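Local coordinates for microcin B17-processing protein McbD (Escherichia coli str. K-12 substr. MG1655, PDB 6GRH) that probably acts as the ATP-dependent YcaO cyclodehydratase subunit in the processing of the inactive microcin B17 precursor into the active antibiotic peptide, at residues Asp361-Asn373 with Gly384-Pro396. The protein carries 1 engineered substitution. Sequence-based numbering, arbitrary orientation.
Sequences DFFLHMNNSGAIN and GIKVRESKMVPFP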
loop_
_atom_site.group_PDB
_atom_site.type_symbol
_atom_site.label_atom_id
_atom_site.label_comp_id
_atom_site.label_asym_id
_atom_site.label_seq_id
_atom_site.Cartn_x
_atom_site.Cartn_y
_atom_site.Cartn_z
ATOM N N ASP E 361 22.135 36.209 44.565
ATOM C CA ASP E 361 22.164 37.661 44.372
ATOM C C ASP E 361 21.105 38.219 43.413
ATOM O O ASP E 361 21.005 39.443 43.229
ATOM C CB ASP E 361 23.567 38.077 43.929
ATOM C CG ASP E 361 24.572 38.003 45.070
ATOM O OD1 ASP E 361 24.183 38.271 46.231
ATOM O OD2 ASP E 361 25.752 37.669 44.813
ATOM N N PHE E 362 20.313 37.330 42.824
ATOM C CA PHE E 362 19.168 37.689 42.015
ATOM C C PHE E 362 17.966 36.994 42.664
ATOM O O PHE E 362 18.119 36.286 43.683
ATOM C CB PHE E 362 19.366 37.172 40.582
ATOM C CG PHE E 362 20.422 37.910 39.778
ATOM C CD1 PHE E 362 21.773 37.658 39.974
ATOM C CD2 PHE E 362 20.059 38.807 38.791
ATOM C CE1 PHE E 362 22.740 38.313 39.231
ATOM C CE2 PHE E 362 21.029 39.477 38.042
ATOM C CZ PHE E 362 22.369 39.217 38.255
ATOM N N PHE E 363 16.779 37.170 42.093
ATOM C CA PHE E 363 15.616 36.407 42.575
ATOM C C PHE E 363 15.815 34.894 42.404
ATOM O O PHE E 363 16.174 34.430 41.332
ATOM C CB PHE E 363 14.339 36.875 41.903
ATOM C CG PHE E 363 13.974 38.276 42.267
ATOM C CD1 PHE E 363 13.359 38.542 43.489
ATOM C CD2 PHE E 363 14.269 39.327 41.419
ATOM C CE1 PHE E 363 13.027 39.825 43.839
ATOM C CE2 PHE E 363 13.931 40.613 41.755
ATOM C CZ PHE E 363 13.323 40.880 42.971
ATOM N N LEU E 364 15.624 34.138 43.484
ATOM C CA LEU E 364 15.780 32.670 43.426
ATOM C C LEU E 364 14.604 31.977 42.743
ATOM O O LEU E 364 14.748 30.871 42.236
ATOM C CB LEU E 364 16.025 32.078 44.830
ATOM C CG LEU E 364 17.472 32.211 45.318
ATOM C CD1 LEU E 364 17.593 31.831 46.780
ATOM C CD2 LEU E 364 18.443 31.380 44.500
ATOM N N HIS E 365 13.446 32.611 42.745
ATOM C CA HIS E 365 12.291 32.097 42.032
ATOM C C HIS E 365 11.355 33.266 41.727
ATOM O O HIS E 365 11.653 34.386 42.115
ATOM C CB HIS E 365 11.609 31.009 42.874
ATOM C CG HIS E 365 11.113 31.488 44.197
ATOM N ND1 HIS E 365 9.977 32.252 44.331
ATOM C CD2 HIS E 365 11.569 31.265 45.451
ATOM C CE1 HIS E 365 9.770 32.507 45.609
ATOM N NE2 HIS E 365 10.715 31.906 46.313
ATOM N N MET E 366 10.229 33.022 41.068
ATOM C CA MET E 366 9.405 34.122 40.550
ATOM C C MET E 366 8.094 34.398 41.280
ATOM O O MET E 366 7.280 35.202 40.805
ATOM C CB MET E 366 9.152 33.926 39.044
ATOM C CG MET E 366 8.097 32.912 38.660
ATOM S SD MET E 366 7.821 32.928 36.874
ATOM C CE MET E 366 6.907 34.443 36.636
ATOM N N ASN E 367 7.881 33.748 42.419
ATOM C CA ASN E 367 6.674 33.959 43.215
ATOM C C ASN E 367 6.917 34.937 44.378
ATOM O O ASN E 367 7.275 34.523 45.473
ATOM C CB ASN E 367 6.179 32.612 43.746
ATOM C CG ASN E 367 4.897 32.730 44.541
ATOM O OD1 ASN E 367 4.251 33.780 44.556
ATOM N ND2 ASN E 367 4.515 31.639 45.204
ATOM N N ASN E 368 6.701 36.230 44.166
ATOM C CA ASN E 368 6.915 37.160 45.286
ATOM C C ASN E 368 5.705 37.235 46.266
ATOM O O ASN E 368 5.755 37.995 47.209
ATOM C CB ASN E 368 7.487 38.533 44.850
ATOM C CG ASN E 368 6.837 39.071 43.622
ATOM O OD1 ASN E 368 7.488 39.304 42.588
ATOM N ND2 ASN E 368 5.523 39.213 43.697
ATOM N N SER E 369 4.652 36.432 46.047
ATOM C CA SER E 369 3.638 36.168 47.089
ATOM C C SER E 369 4.075 35.071 48.079
ATOM O O SER E 369 3.416 34.855 49.079
ATOM C CB SER E 369 2.286 35.782 46.475
ATOM O OG SER E 369 2.224 34.395 46.170
ATOM N N GLY E 370 5.155 34.355 47.773
ATOM C CA GLY E 370 5.665 33.305 48.649
ATOM C C GLY E 370 6.889 33.792 49.376
ATOM O O GLY E 370 7.058 34.970 49.572
ATOM N N ALA E 371 7.747 32.858 49.757
ATOM C CA ALA E 371 8.940 33.138 50.542
ATOM C C ALA E 371 10.130 33.353 49.580
ATOM O O ALA E 371 10.678 32.407 49.003
ATOM C CB ALA E 371 9.193 31.984 51.496
ATOM N N ILE E 372 10.519 34.614 49.414
ATOM C CA ILE E 372 11.451 35.014 48.358
ATOM C C ILE E 372 12.540 35.947 48.902
ATOM O O ILE E 372 12.328 36.643 49.911
ATOM C CB ILE E 372 10.674 35.695 47.207
ATOM C CG1 ILE E 372 11.524 35.739 45.919
ATOM C CG2 ILE E 372 10.191 37.089 47.618
ATOM C CD1 ILE E 372 10.737 36.093 44.675
ATOM N N ASN E 373 13.701 35.929 48.252
ATOM C CA ASN E 373 14.796 36.832 48.608
ATOM C C ASN E 373 14.595 38.203 47.935
ATOM O O ASN E 373 15.283 38.568 46.989
ATOM C CB ASN E 373 16.179 36.207 48.339
ATOM C CG ASN E 373 16.429 35.879 46.880
ATOM O OD1 ASN E 373 15.576 35.294 46.194
ATOM N ND2 ASN E 373 17.631 36.217 46.405
ATOM N N GLY E 384 10.196 49.647 44.379
ATOM C CA GLY E 384 9.108 49.650 43.417
ATOM C C GLY E 384 7.750 49.822 44.056
ATOM O O GLY E 384 7.625 50.451 45.123
ATOM N N ILE E 385 6.741 49.258 43.397
ATOM C CA ILE E 385 5.343 49.372 43.803
ATOM C C ILE E 385 5.036 48.393 44.947
ATOM O O ILE E 385 5.187 47.167 44.787
ATOM C CB ILE E 385 4.401 49.090 42.617
ATOM C CG1 ILE E 385 4.639 50.105 41.488
ATOM C CG2 ILE E 385 2.940 49.141 43.054
ATOM C CD1 ILE E 385 4.308 49.557 40.110
ATOM N N LYS E 386 4.574 48.938 46.078
ATOM C CA LYS E 386 4.423 48.169 47.319
ATOM C C LYS E 386 3.538 46.921 47.209
ATOM O O LYS E 386 3.960 45.837 47.604
ATOM C CB LYS E 386 3.899 49.058 48.467
ATOM C CG LYS E 386 3.901 48.394 49.847
ATOM C CD LYS E 386 5.209 47.655 50.139
ATOM C CE LYS E 386 5.515 47.541 51.628
ATOM N NZ LYS E 386 6.765 46.750 51.861
ATOM N N VAL E 387 2.318 47.083 46.700
ATOM C CA VAL E 387 1.412 45.939 46.478
ATOM C C VAL E 387 1.998 44.836 45.595
ATOM O O VAL E 387 1.738 43.651 45.839
ATOM C CB VAL E 387 0.017 46.348 45.914
ATOM C CG1 VAL E 387 -0.857 46.925 47.020
ATOM C CG2 VAL E 387 0.131 47.314 44.735
ATOM N N ARG E 388 2.810 45.208 44.603
ATOM C CA ARG E 388 3.429 44.220 43.718
ATOM C C ARG E 388 4.430 43.338 44.479
ATOM O O ARG E 388 4.653 42.193 44.078
ATOM C CB ARG E 388 4.137 44.876 42.524
ATOM C CG ARG E 388 3.286 45.793 41.650
ATOM C CD ARG E 388 2.570 45.033 40.580
ATOM N NE ARG E 388 1.804 45.829 39.619
ATOM C CZ ARG E 388 2.222 46.239 38.421
ATOM N NH1 ARG E 388 3.472 46.048 38.001
ATOM N NH2 ARG E 388 1.376 46.886 37.637
ATOM N N GLU E 389 5.030 43.846 45.562
ATOM C CA GLU E 389 6.021 43.070 46.336
ATOM C C GLU E 389 5.435 41.857 47.076
ATOM O O GLU E 389 6.183 40.954 47.451
ATOM C CB GLU E 389 6.762 43.953 47.344
ATOM C CG GLU E 389 7.628 45.035 46.718
ATOM C CD GLU E 389 8.272 45.949 47.750
ATOM O OE1 GLU E 389 7.598 46.332 48.731
ATOM O OE2 GLU E 389 9.452 46.304 47.578
ATOM N N SER E 390 4.116 41.846 47.278
ATOM C CA SER E 390 3.404 40.735 47.903
ATOM C C SER E 390 2.480 39.941 46.957
ATOM O O SER E 390 1.774 39.066 47.419
ATOM C CB SER E 390 2.562 41.286 49.054
ATOM O OG SER E 390 1.570 42.187 48.560
ATOM N N LYS E 391 2.488 40.231 45.654
ATOM C CA LYS E 391 1.568 39.611 44.699
ATOM C C LYS E 391 2.357 38.902 43.616
ATOM O O LYS E 391 3.316 39.458 43.085
ATOM C CB LYS E 391 0.712 40.665 44.013
ATOM C CG LYS E 391 -0.620 40.989 44.658
ATOM C CD LYS E 391 -1.490 41.814 43.703
ATOM C CE LYS E 391 -1.986 40.985 42.514
ATOM N NZ LYS E 391 -3.034 41.668 41.697
ATOM N N MET E 392 1.936 37.708 43.234
ATOM C CA MET E 392 2.632 37.041 42.148
ATOM C C MET E 392 2.303 37.689 40.796
ATOM O O MET E 392 1.153 37.984 40.502
ATOM C CB MET E 392 2.326 35.561 42.108
ATOM C CG MET E 392 3.105 34.900 41.004
ATOM S SD MET E 392 3.245 33.146 41.199
ATOM C CE MET E 392 4.082 32.797 39.646
ATOM N N VAL E 393 3.344 37.913 39.999
ATOM C CA VAL E 393 3.220 38.378 38.600
ATOM C C VAL E 393 2.210 37.510 37.808
ATOM O O VAL E 393 2.218 36.296 37.976
ATOM C CB VAL E 393 4.619 38.393 37.900
ATOM C CG1 VAL E 393 5.194 36.998 37.751
ATOM C CG2 VAL E 393 4.572 39.113 36.547
ATOM N N PRO E 394 1.324 38.133 36.986
ATOM C CA PRO E 394 0.323 37.386 36.206
ATOM C C PRO E 394 0.912 36.752 34.917
ATOM O O PRO E 394 0.591 37.139 33.779
ATOM C CB PRO E 394 -0.752 38.443 35.925
ATOM C CG PRO E 394 0.014 39.724 35.840
ATOM C CD PRO E 394 1.103 39.590 36.872
ATOM N N PHE E 395 1.768 35.759 35.136
ATOM C CA PHE E 395 2.552 35.116 34.094
ATOM C C PHE E 395 2.563 33.632 34.451
ATOM O O PHE E 395 2.667 33.322 35.635
ATOM C CB PHE E 395 3.969 35.694 34.102
ATOM C CG PHE E 395 4.813 35.256 32.942
ATOM C CD1 PHE E 395 5.662 34.170 33.062
ATOM C CD2 PHE E 395 4.767 35.940 31.729
ATOM C CE1 PHE E 395 6.440 33.745 31.996
ATOM C CE2 PHE E 395 5.540 35.522 30.653
ATOM C CZ PHE E 395 6.374 34.412 30.792
ATOM N N PRO E 396 2.428 32.716 33.457
ATOM C CA PRO E 396 2.432 31.264 33.770
ATOM C C PRO E 396 3.815 30.679 34.135
ATOM O O PRO E 396 3.922 29.603 34.765
ATOM C CB PRO E 396 1.922 30.610 32.478
ATOM C CG PRO E 396 2.039 31.628 31.403
ATOM C CD PRO E 396 2.321 32.968 32.004
ATOM O OXT PRO E 396 4.865 31.266 33.795
HETATM O O HOH W 1 6.018 37.354 41.279
#
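Met366 sets CG between its own backbone N and carbonyl carbon (chi1 78°) and then bends at chi3 (-74°), a path that swings its terminal methyl across to Val393 and Phe395. From the other side Met392 comes out straight, CG anti to the backbone N and the chain extended to CE, and runs across Met366 and Asn367. The Met366 methyl packs tightly against Val393, its CE 3.3 Å from Val393 CG1, closer than usual van der Waals contact, and lies 3.8 Å from Phe395 CD1, approaching that ring obliquely. Met392 CE reaches back to Met366 CG at 4.1 Å, while its sulfur, SD, lies 3.6 Å from Asn367 OD1, the two side chains crossing at about a right angle. That amide oxygen is already engaged, because Ser369 OG donates to Asn367 OD1 in the carbonyl plane, on a lone pair, at 2.7 Å; a weak bond from Ser369 N to the same oxygen closes an Asx turn within the type I turn 367-370. The Asn368 amide, placed by chi1 of 43°, lies among the carbonyls of Arg388 and Lys391. One water joins the two backbones: it donates to Met366 O and accepts from Asn368 N and, at 3.0 Å, from Val393 N. Further along, Ser369 packs on the 390-392 backbone, its CB 3.5 Å from Ser390 O. Tyr286 of helix 285-292 touches Met366, Asn367 and Met392, and Trp178 of helix 157-180 donates through NE1 to Lys391 O; the two helices flank the contact. The turn in the loop after strand 350-358 thus packs against the C-terminal tail, which passes an inverse gamma turn at Pro394 and ends in Pro-Phe-Pro, consistent with the proline-rich C-terminus characteristic of azoline-forming YcaO cyclodehydratases.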